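Local atomic coordinates of papain-like protease (Human betacoronavirus 2c EMC/2012, PDB entry 4RNA), a protein that probably cleaves the viral polyprotein as a cysteine peptidase of the papain-like clan, and carries a bound zinc ion. Residues V257-A262 with G289-F294; P263-F268 with V312-Q317. All blocks are in the same frame, centred on the assembly; numbering follows the deposited sequence.

Overall arrangement
Contacts 1 and 2 occupy one curled mixed sheet, which corresponds to the palm of the papain-like protease, and their centres lie 12 Å apart. Their segments alternate along the chain: residues 257-262 run straight into 263-268, while 289-294 and 312-317 follow later. Contact 2 is nearer the middle of the molecule, about 18 Å from the chain centre against about 25 Å for contact 1. Val257 joins the two, its CG1 lying 3.8 Å from Phe265 CZ and 3.8 Å from Phe268 CE1. A phosphate ion, probably from the crystallisation liquor, sits about 3 Å from the side chain of Val257 and about 4 Å from that of Phe265.

Contact 1. Residues V257-A262 with G289-F294; sequences VTTSTA and GLILKF
Thr259 and Gly289 bring the two backbones closest, CA to CA 6.0 Å, where 257-259 and 289-291 run nearly antiparallel, their directions 155° apart. Both belong to the curled palm sheet, but each pairs elsewhere: Val257 bonds through its backbone to Trp305 and Thr259 to Ser303, whereas Ile291 bonds to Thr302. The two therefore meet chiefly through side chains. Beyond strand 252-258 the chain reverses in a type I turn, closed by Ala262 N to Thr259 O at 2.9 Å. An ST turn overlaps its start, Thr258 OG1 accepting from Ser260 N at 3.0 Å and also bonding to Asp304. Thr259 carries the contact with both of its branches. Its OG1, set between the backbone N and the carbonyl carbon (chi1 57°), donates to Gly289 O at 2.8 Å, from a position 48° out of the carbonyl plane. The methyl CG2 meanwhile lies 3.8 Å from the carbonyl carbon C of Leu290 and packs on Ile291. That isoleucine is buried, with Ala284, Leu286 and Trp305 also against it, and reaches Val257, which also packs on Cys307 and Val309. The apolar side of the contact finishes methyl to methyl, with Ile291 CD1 3.8 Å from Val257 CG1.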
# COMPACT_ATOMS: atom_id res chain seq x y z
N VAL A 257 23.51 -15.15 16.82
CA VAL A 257 22.37 -15.53 17.65
C VAL A 257 22.72 -16.86 18.28
O VAL A 257 23.22 -17.75 17.57
CB VAL A 257 21.05 -15.62 16.84
CG1 VAL A 257 19.93 -16.08 17.77
CG2 VAL A 257 20.71 -14.27 16.15
N THR A 258 22.57 -16.96 19.59
CA THR A 258 22.82 -18.25 20.34
C THR A 258 21.73 -18.57 21.36
O THR A 258 21.22 -17.68 22.10
CB THR A 258 24.23 -18.25 21.13
OG1 THR A 258 24.44 -19.48 21.84
CG2 THR A 258 24.29 -17.15 22.17
N THR A 259 21.44 -19.86 21.48
CA THR A 259 20.55 -20.31 22.56
C THR A 259 21.28 -20.66 23.90
O THR A 259 20.63 -20.93 24.94
CB THR A 259 19.74 -21.56 22.11
OG1 THR A 259 20.63 -22.59 21.70
CG2 THR A 259 18.79 -21.23 20.97
N SER A 260 22.62 -20.60 23.91
CA SER A 260 23.40 -21.08 25.08
C SER A 260 23.11 -20.22 26.30
O SER A 260 23.27 -20.62 27.45
CB SER A 260 24.93 -21.14 24.78
OG SER A 260 25.43 -19.84 24.45
N THR A 261 22.61 -19.03 26.01
CA THR A 261 22.38 -18.02 27.00
C THR A 261 20.88 -17.94 27.42
O THR A 261 20.47 -17.12 28.28
CB THR A 261 22.88 -16.66 26.44
OG1 THR A 261 22.37 -15.61 27.26
CG2 THR A 261 22.29 -16.43 25.13
N ALA A 262 20.07 -18.84 26.85
CA ALA A 262 18.61 -18.89 27.10
C ALA A 262 18.00 -17.50 26.94
O ALA A 262 17.39 -16.97 27.88
CB ALA A 262 18.29 -19.47 28.48
N GLY A 289 15.69 -25.62 23.29
CA GLY A 289 17.09 -25.18 23.32
C GLY A 289 17.77 -24.98 21.98
O GLY A 289 19.01 -24.87 21.93
N LEU A 290 17.02 -24.93 20.89
CA LEU A 290 17.62 -24.77 19.55
C LEU A 290 16.95 -23.66 18.74
O LEU A 290 15.86 -23.23 19.09
CB LEU A 290 17.55 -26.06 18.74
CG LEU A 290 18.40 -27.27 19.19
CD1 LEU A 290 17.92 -28.45 18.37
CD2 LEU A 290 19.90 -27.06 18.99
N ILE A 291 17.60 -23.22 17.67
CA ILE A 291 17.00 -22.28 16.76
C ILE A 291 16.46 -23.12 15.62
O ILE A 291 17.24 -23.81 14.94
CB ILE A 291 18.04 -21.28 16.18
CG1 ILE A 291 18.65 -20.41 17.27
CG2 ILE A 291 17.42 -20.45 15.04
CD1 ILE A 291 19.96 -19.73 16.85
N LEU A 292 15.13 -23.09 15.41
CA LEU A 292 14.52 -23.75 14.24
C LEU A 292 14.36 -22.74 13.11
O LEU A 292 13.70 -21.72 13.30
CB LEU A 292 13.15 -24.35 14.57
CG LEU A 292 12.83 -25.08 15.89
CD1 LEU A 292 11.58 -25.93 15.70
CD2 LEU A 292 13.99 -25.92 16.38
N LYS A 293 14.96 -23.03 11.98
CA LYS A 293 14.98 -22.14 10.83
C LYS A 293 14.00 -22.67 9.80
O LYS A 293 14.21 -23.75 9.22
CB LYS A 293 16.38 -22.08 10.18
CG LYS A 293 17.51 -21.76 11.15
CD LYS A 293 18.74 -22.66 10.89
CE LYS A 293 19.73 -22.07 9.91
NZ LYS A 293 21.07 -22.73 10.13
N PHE A 294 12.93 -21.92 9.58
CA PHE A 294 11.86 -22.32 8.69
C PHE A 294 12.02 -21.57 7.41
O PHE A 294 11.63 -20.37 7.27
CB PHE A 294 10.53 -22.02 9.33
CG PHE A 294 10.19 -22.90 10.50
CD1 PHE A 294 9.60 -24.14 10.28
CD2 PHE A 294 10.42 -22.48 11.80
CE1 PHE A 294 9.27 -24.96 11.35
CE2 PHE A 294 10.09 -23.29 12.87
CZ PHE A 294 9.50 -24.54 12.65

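Contact 2. Residues P263-F268 with V312-Q317; sequences PDFVAF and VLFPGQ
Phe265 meets Phe314 in an offset edge-to-face pair, with centroids 5.8 Å apart and ring planes at 82°; the Phe265 ring presents its edge to the Phe314 face. Phe265 CG, set between the backbone N and the carbonyl carbon (chi1 51°), also comes near Val312 CG1. Phe265 CB adds a CH-pi contact, 3.7 Å from the Phe314 ring centroid and over that face. The same CB is 3.6 Å from Val312 CG1, so one methylene is packed by two residues of strand 304-315. Outward from this centre, Val266 CG2 rests on Leu313 CG at 3.9 Å, and Val266 CG1 passes Pro315. At the polar edge, Leu313 is held at both polar ends of its backbone: its O accepts from Val266 N at 2.9 Å (N-H...O 168°), and its N donates to Ala267 O at 2.8 Å. Two consecutive residues thus share one partner, an arrangement that resembles a beta bulge, before Phe268 pairs with Val312 as an antiparallel non-hydrogen-bonded pair. Strand 280-287 bonds the backbone of Val266 and Phe268, strand 245-250 that of Val312 and Phe314, and helix 217-221 packs on Phe314 through Val217.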
# COMPACT_ATOMS: atom_id res chain seq x y z
N PRO A 263 18.21 -16.89 25.78
CA PRO A 263 17.71 -15.51 25.55
C PRO A 263 16.16 -15.41 25.64
O PRO A 263 15.45 -16.44 25.49
CB PRO A 263 18.17 -15.19 24.13
CG PRO A 263 18.34 -16.54 23.45
CD PRO A 263 18.66 -17.56 24.53
N ASP A 264 15.65 -14.20 25.89
CA ASP A 264 14.20 -14.05 26.13
C ASP A 264 13.35 -14.00 24.86
O ASP A 264 12.16 -14.16 24.94
CB ASP A 264 13.95 -12.77 26.91
CG ASP A 264 14.62 -12.79 28.25
OD1 ASP A 264 14.70 -13.90 28.83
OD2 ASP A 264 15.08 -11.70 28.69
N PHE A 265 13.97 -13.79 23.70
CA PHE A 265 13.15 -13.65 22.49
C PHE A 265 12.68 -15.07 22.12
O PHE A 265 13.33 -16.04 22.51
CB PHE A 265 13.87 -12.89 21.37
CG PHE A 265 15.25 -13.41 21.05
CD1 PHE A 265 15.40 -14.47 20.18
CD2 PHE A 265 16.40 -12.84 21.64
CE1 PHE A 265 16.66 -14.98 19.89
CE2 PHE A 265 17.67 -13.33 21.34
CZ PHE A 265 17.78 -14.42 20.48
N VAL A 266 11.55 -15.17 21.45
CA VAL A 266 10.95 -16.46 21.10
C VAL A 266 11.06 -16.76 19.61
O VAL A 266 10.87 -17.90 19.18
CB VAL A 266 9.48 -16.60 21.62
CG1 VAL A 266 9.44 -16.38 23.15
CG2 VAL A 266 8.55 -15.66 20.88
N ALA A 267 11.31 -15.74 18.79
CA ALA A 267 11.37 -15.92 17.35
C ALA A 267 11.96 -14.68 16.69
O ALA A 267 11.99 -13.63 17.27
CB ALA A 267 9.99 -16.19 16.71
N PHE A 268 12.47 -14.82 15.46
CA PHE A 268 12.98 -13.67 14.73
C PHE A 268 12.98 -13.94 13.26
O PHE A 268 13.03 -15.11 12.84
CB PHE A 268 14.40 -13.25 15.24
CG PHE A 268 15.44 -14.35 15.13
CD1 PHE A 268 15.57 -15.30 16.13
CD2 PHE A 268 16.22 -14.43 14.02
CE1 PHE A 268 16.51 -16.32 16.08
CE2 PHE A 268 17.19 -15.44 13.94
CZ PHE A 268 17.33 -16.38 14.96
N VAL A 312 12.19 -9.14 15.54
CA VAL A 312 12.49 -10.05 16.66
C VAL A 312 11.31 -10.03 17.56
O VAL A 312 10.84 -8.93 17.86
CB VAL A 312 13.77 -9.61 17.47
CG1 VAL A 312 14.04 -10.57 18.64
CG2 VAL A 312 15.03 -9.50 16.58
N LEU A 313 10.85 -11.20 18.00
CA LEU A 313 9.64 -11.20 18.91
C LEU A 313 9.99 -11.52 20.37
O LEU A 313 10.56 -12.55 20.65
CB LEU A 313 8.58 -12.24 18.37
CG LEU A 313 7.28 -12.40 19.14
CD1 LEU A 313 6.58 -11.01 19.36
CD2 LEU A 313 6.41 -13.35 18.35
N PHE A 314 9.45 -10.75 21.34
CA PHE A 314 9.76 -10.97 22.69
C PHE A 314 8.44 -11.23 23.41
O PHE A 314 7.38 -10.85 22.89
CB PHE A 314 10.45 -9.72 23.32
CG PHE A 314 11.90 -9.55 22.93
CD1 PHE A 314 12.27 -8.82 21.77
CD2 PHE A 314 12.92 -10.12 23.74
CE1 PHE A 314 13.63 -8.70 21.39
CE2 PHE A 314 14.27 -10.01 23.36
CZ PHE A 314 14.63 -9.33 22.18
N PRO A 315 8.51 -11.89 24.58
CA PRO A 315 7.35 -12.15 25.48
C PRO A 315 6.89 -10.85 26.11
O PRO A 315 7.48 -9.80 25.79
CB PRO A 315 7.90 -13.12 26.53
CG PRO A 315 9.37 -13.21 26.34
CD PRO A 315 9.71 -12.70 24.94
N GLY A 316 5.82 -10.88 26.90
CA GLY A 316 5.25 -9.66 27.51
C GLY A 316 6.29 -8.92 28.35
O GLY A 316 7.15 -9.54 28.98
N GLN A 317 6.24 -7.59 28.36
CA GLN A 317 7.21 -6.84 29.12
C GLN A 317 6.53 -6.41 30.38
O GLN A 317 5.32 -6.19 30.39
CB GLN A 317 7.59 -5.59 28.32
CG GLN A 317 8.11 -5.97 26.95
CD GLN A 317 9.44 -6.61 27.05
OE1 GLN A 317 10.34 -6.00 27.60
NE2 GLN A 317 9.63 -7.79 26.44